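Local coordinates for ribosomal protein uL16 3-hydroxylase (Escherichia coli, PDB 4CCL) that hydroxylates an arginine of ribosomal protein uL16 at carbon 3, using iron(II), 2-oxoglutarate and molecular oxygen, and works as a homodimer, at residues 119-131 against 180-192. Residues are numbered along the deposited sequence; the frame is centred on the assembly and turned at random.
Sequences GGGVGPHLDQYDV and YIPPGFPHEGYAL
The backbones of 119-131 and 180-192 run antiparallel, with His125 and His187 a hydrogen-bonded pair (His125 N to His187 O 2.9 Å) and Val131 and Ile181 another; 180-192 passes through a turn from one sheet of the JmjC (cupin) fold to the other, while the loop 119-131 follows it and joins the larger sheet at Val131. The pairing illustrates how a double-stranded beta-helix builds a metal site from an HxD motif and a distant histidine: His125, Asp127 and His187 are the iron ligands. Both histidines place CG between backbone N and carbonyl carbon, which brings the imidazoles together edge-to-face, the edge of His187 toward the face of His125, with centroids 4.2 Å apart. Their planes stand at 65°. His187 is fixed in rotation from behind: its ND1 donates to Phe185 O at 2.9 Å, close to the ring plane, which directs NE2 toward the metal site. Over one ring face sits His125 O, over the other the CD1 of Ile181. With no metal here among the three ligands, a water donates to Asp127 OD2 at 2.8 Å and also meets His187 NE2. Between the two ligands of the motif, Leu126 lays CD2 against Pro186 CD, while Glu188, extended, runs alongside the Pro124 ring. Beyond the type II turn 182-185, whose Gly184 N reaches Asp127 O, the carboxylate of Asp130 lies nearly coplanar with the Tyr180 ring; its OD1 pairs with Arg107. Tyr180 OH donates to Asp130 OD2 over 2.6 Å, meeting the anti side 22° out of the carboxylate plane, with Pro183 CD packed against the same oxygen.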
loop_
_atom_site.group_PDB
_atom_site.type_symbol
_atom_site.label_atom_id
_atom_site.label_comp_id
_atom_site.label_asym_id
_atom_site.label_seq_id
_atom_site.Cartn_x
_atom_site.Cartn_y
_atom_site.Cartn_z
ATOM N N GLY B 119 20.729 38.664 9.944
ATOM C CA GLY B 119 21.418 37.422 10.236
ATOM C C GLY B 119 20.467 36.241 10.310
ATOM O O GLY B 119 20.891 35.086 10.249
ATOM N N GLY B 120 19.176 36.533 10.434
ATOM C CA GLY B 120 18.162 35.501 10.542
ATOM C C GLY B 120 17.969 34.737 9.248
ATOM O O GLY B 120 18.023 35.311 8.159
ATOM N N GLY B 121 17.739 33.434 9.366
ATOM C CA GLY B 121 17.598 32.590 8.195
ATOM C C GLY B 121 17.579 31.111 8.522
ATOM O O GLY B 121 17.814 30.712 9.661
ATOM N N VAL B 122 17.289 30.293 7.517
ATOM C CA VAL B 122 17.136 28.859 7.719
ATOM C C VAL B 122 18.422 28.060 7.416
ATOM O O VAL B 122 18.496 26.852 7.667
ATOM C CB VAL B 122 15.899 28.350 6.926
ATOM C CG1 VAL B 122 16.293 27.436 5.772
ATOM C CG2 VAL B 122 14.892 27.690 7.862
ATOM N N GLY B 123 19.454 28.754 6.939
ATOM C CA GLY B 123 20.704 28.111 6.558
ATOM C C GLY B 123 20.682 27.614 5.120
ATOM O O GLY B 123 19.666 27.757 4.438
ATOM N N PRO B 124 21.797 27.030 4.642
ATOM C CA PRO B 124 21.782 26.474 3.283
ATOM C C PRO B 124 20.973 25.185 3.230
ATOM O O PRO B 124 21.080 24.379 4.149
ATOM C CB PRO B 124 23.262 26.170 2.997
ATOM C CG PRO B 124 24.029 26.542 4.246
ATOM C CD PRO B 124 23.036 26.690 5.357
ATOM N N HIS B 125 20.188 24.986 2.174
ATOM C CA HIS B 125 19.370 23.777 2.074
ATOM C C HIS B 125 18.927 23.414 0.657
ATOM O O HIS B 125 18.957 24.243 -0.253
ATOM C CB HIS B 125 18.155 23.864 3.005
ATOM C CG HIS B 125 17.211 24.975 2.668
ATOM N ND1 HIS B 125 15.916 24.749 2.256
ATOM C CD2 HIS B 125 17.376 26.319 2.678
ATOM C CE1 HIS B 125 15.322 25.908 2.029
ATOM N NE2 HIS B 125 16.184 26.874 2.277
ATOM N N LEU B 126 18.508 22.162 0.495
ATOM C CA LEU B 126 17.958 21.664 -0.758
ATOM C C LEU B 126 16.456 21.441 -0.619
ATOM O O LEU B 126 15.969 21.108 0.462
ATOM C CB LEU B 126 18.634 20.344 -1.147
ATOM C CG LEU B 126 19.929 20.447 -1.952
ATOM C CD1 LEU B 126 20.489 19.073 -2.255
ATOM C CD2 LEU B 126 19.664 21.198 -3.233
ATOM N N ASP B 127 15.726 21.637 -1.711
ATOM C CA ASP B 127 14.308 21.298 -1.760
ATOM C C ASP B 127 14.088 20.282 -2.869
ATOM O O ASP B 127 14.893 20.186 -3.793
ATOM C CB ASP B 127 13.450 22.540 -2.021
ATOM C CG ASP B 127 13.324 23.434 -0.805
ATOM O OD1 ASP B 127 13.715 23.001 0.299
ATOM O OD2 ASP B 127 12.821 24.569 -0.953
ATOM N N GLN B 128 13.013 19.508 -2.771
ATOM C CA GLN B 128 12.633 18.616 -3.863
ATOM C C GLN B 128 11.600 19.263 -4.776
ATOM O O GLN B 128 11.100 18.635 -5.709
ATOM C CB GLN B 128 12.133 17.263 -3.347
ATOM C CG GLN B 128 13.243 16.326 -2.893
ATOM C CD GLN B 128 14.339 16.157 -3.935
ATOM O OE1 GLN B 128 15.524 16.156 -3.604
ATOM N NE2 GLN B 128 13.947 16.009 -5.198
ATOM N N TYR B 129 11.279 20.523 -4.502
ATOM C CA TYR B 129 10.227 21.205 -5.242
ATOM C C TYR B 129 10.638 22.582 -5.756
ATOM O O TYR B 129 11.571 23.201 -5.241
ATOM C CB TYR B 129 8.986 21.338 -4.364
ATOM C CG TYR B 129 8.605 20.057 -3.657
ATOM C CD1 TYR B 129 7.873 19.074 -4.310
ATOM C CD2 TYR B 129 8.984 19.829 -2.338
ATOM C CE1 TYR B 129 7.526 17.900 -3.666
ATOM C CE2 TYR B 129 8.643 18.662 -1.690
ATOM C CZ TYR B 129 7.915 17.700 -2.357
ATOM O OH TYR B 129 7.575 16.538 -1.708
ATOM N N ASP B 130 9.925 23.049 -6.777
ATOM C CA ASP B 130 10.111 24.393 -7.301
ATOM C C ASP B 130 9.587 25.395 -6.284
ATOM O O ASP B 130 8.675 25.090 -5.516
ATOM C CB ASP B 130 9.348 24.559 -8.614
ATOM C CG ASP B 130 9.689 23.487 -9.627
ATOM O OD1 ASP B 130 9.095 22.388 -9.555
ATOM O OD2 ASP B 130 10.555 23.740 -10.493
ATOM N N VAL B 131 10.167 26.589 -6.273
ATOM C CA VAL B 131 9.698 27.637 -5.379
ATOM C C VAL B 131 9.916 29.023 -5.984
ATOM O O VAL B 131 10.896 29.252 -6.697
ATOM C CB VAL B 131 10.372 27.537 -3.982
ATOM C CG1 VAL B 131 11.860 27.851 -4.064
ATOM C CG2 VAL B 131 9.677 28.446 -2.971
ATOM N N TYR B 180 13.243 32.500 -8.501
ATOM C CA TYR B 180 12.741 31.180 -8.857
ATOM C C TYR B 180 13.847 30.142 -8.765
ATOM O O TYR B 180 14.879 30.271 -9.423
ATOM C CB TYR B 180 12.149 31.143 -10.268
ATOM C CG TYR B 180 11.946 29.718 -10.737
ATOM C CD1 TYR B 180 10.937 28.933 -10.196
ATOM C CD2 TYR B 180 12.785 29.143 -11.686
ATOM C CE1 TYR B 180 10.754 27.624 -10.598
ATOM C CE2 TYR B 180 12.608 27.834 -12.092
ATOM C CZ TYR B 180 11.591 27.081 -11.544
ATOM O OH TYR B 180 11.405 25.781 -11.941
ATOM N N ILE B 181 13.631 29.139 -7.919
ATOM C CA ILE B 181 14.544 28.010 -7.770
ATOM C C ILE B 181 13.907 26.665 -8.141
ATOM O O ILE B 181 12.927 26.257 -7.518
ATOM C CB ILE B 181 15.097 27.925 -6.339
ATOM C CG1 ILE B 181 15.539 29.314 -5.859
ATOM C CG2 ILE B 181 16.245 26.932 -6.281
ATOM C CD1 ILE B 181 15.952 29.367 -4.405
ATOM N N PRO B 182 14.448 25.980 -9.163
ATOM C CA PRO B 182 14.017 24.608 -9.457
ATOM C C PRO B 182 14.545 23.659 -8.387
ATOM O O PRO B 182 15.496 24.014 -7.692
ATOM C CB PRO B 182 14.698 24.300 -10.799
ATOM C CG PRO B 182 15.236 25.607 -11.300
ATOM C CD PRO B 182 15.495 26.433 -10.089
ATOM N N PRO B 183 13.945 22.465 -8.254
ATOM C CA PRO B 183 14.424 21.498 -7.259
ATOM C C PRO B 183 15.837 21.005 -7.552
ATOM O O PRO B 183 16.193 20.813 -8.713
ATOM C CB PRO B 183 13.430 20.340 -7.392
ATOM C CG PRO B 183 12.850 20.484 -8.754
ATOM C CD PRO B 183 12.773 21.960 -8.987
ATOM N N GLY B 184 16.630 20.805 -6.505
ATOM C CA GLY B 184 17.974 20.285 -6.664
ATOM C C GLY B 184 19.065 21.334 -6.542
ATOM O O GLY B 184 20.249 20.999 -6.473
ATOM N N PHE B 185 18.672 22.604 -6.518
ATOM C CA PHE B 185 19.638 23.691 -6.404
ATOM C C PHE B 185 19.763 24.161 -4.963
ATOM O O PHE B 185 18.800 24.659 -4.384
ATOM C CB PHE B 185 19.240 24.866 -7.304
ATOM C CG PHE B 185 19.402 24.586 -8.771
ATOM C CD1 PHE B 185 18.434 23.880 -9.463
ATOM C CD2 PHE B 185 20.523 25.028 -9.457
ATOM C CE1 PHE B 185 18.577 23.619 -10.811
ATOM C CE2 PHE B 185 20.673 24.770 -10.808
ATOM C CZ PHE B 185 19.697 24.064 -11.486
ATOM N N PRO B 186 20.956 24.001 -4.374
ATOM C CA PRO B 186 21.169 24.450 -2.997
ATOM C C PRO B 186 21.052 25.960 -2.905
ATOM O O PRO B 186 21.578 26.679 -3.757
ATOM C CB PRO B 186 22.603 24.006 -2.699
ATOM C CG PRO B 186 23.251 23.911 -4.030
ATOM C CD PRO B 186 22.180 23.442 -4.970
ATOM N N HIS B 187 20.353 26.433 -1.884
ATOM C CA HIS B 187 20.167 27.860 -1.706
ATOM C C HIS B 187 20.167 28.240 -0.235
ATOM O O HIS B 187 19.839 27.433 0.634
ATOM C CB HIS B 187 18.872 28.321 -2.374
ATOM C CG HIS B 187 17.667 27.543 -1.952
ATOM N ND1 HIS B 187 17.282 26.376 -2.572
ATOM C CD2 HIS B 187 16.760 27.766 -0.970
ATOM C CE1 HIS B 187 16.190 25.909 -1.993
ATOM N NE2 HIS B 187 15.854 26.736 -1.016
ATOM N N GLU B 188 20.555 29.479 0.032
ATOM C CA GLU B 188 20.578 30.002 1.381
ATOM C C GLU B 188 20.281 31.480 1.284
ATOM O O GLU B 188 20.691 32.130 0.332
ATOM C CB GLU B 188 21.959 29.805 1.999
ATOM C CG GLU B 188 22.115 30.422 3.376
ATOM C CD GLU B 188 23.502 30.233 3.950
ATOM O OE1 GLU B 188 24.457 30.070 3.162
ATOM O OE2 GLU B 188 23.635 30.243 5.191
ATOM N N GLY B 189 19.585 32.027 2.268
ATOM C CA GLY B 189 19.400 33.458 2.289
ATOM C C GLY B 189 19.221 33.971 3.693
ATOM O O GLY B 189 18.749 33.251 4.572
ATOM N N TYR B 190 19.575 35.233 3.898
ATOM C CA TYR B 190 19.541 35.800 5.238
ATOM C C TYR B 190 19.276 37.298 5.211
ATOM O O TYR B 190 19.653 37.991 4.268
ATOM C CB TYR B 190 20.821 35.468 6.020
ATOM C CG TYR B 190 22.089 36.125 5.510
ATOM C CD1 TYR B 190 22.446 37.403 5.924
ATOM C CD2 TYR B 190 22.941 35.458 4.636
ATOM C CE1 TYR B 190 23.604 38.005 5.470
ATOM C CE2 TYR B 190 24.106 36.054 4.177
ATOM C CZ TYR B 190 24.429 37.328 4.597
ATOM O OH TYR B 190 25.582 37.931 4.149
ATOM N N ALA B 191 18.616 37.789 6.252
ATOM C CA ALA B 191 18.191 39.178 6.299
ATOM C C ALA B 191 19.359 40.139 6.484
ATOM O O ALA B 191 20.275 39.884 7.264
ATOM C CB ALA B 191 17.160 39.377 7.400
ATOM N N LEU B 192 19.323 41.238 5.736
ATOM C CA LEU B 192 20.219 42.360 5.968
ATOM C C LEU B 192 19.453 43.343 6.847
ATOM O O LEU B 192 19.852 43.610 7.982
ATOM C CB LEU B 192 20.653 42.989 4.643
ATOM C CG LEU B 192 21.408 42.033 3.713
ATOM C CD1 LEU B 192 22.010 42.774 2.527
ATOM C CD2 LEU B 192 22.482 41.277 4.479
HETATM O O HOH W 1 16.445 31.376 4.948
HETATM O O HOH W 2 18.016 30.032 3.747
HETATM O O HOH W 3 16.542 23.532 -4.296
HETATM O O HOH W 4 13.189 27.060 0.170
HETATM O O HOH W 5 14.009 24.589 -4.945
#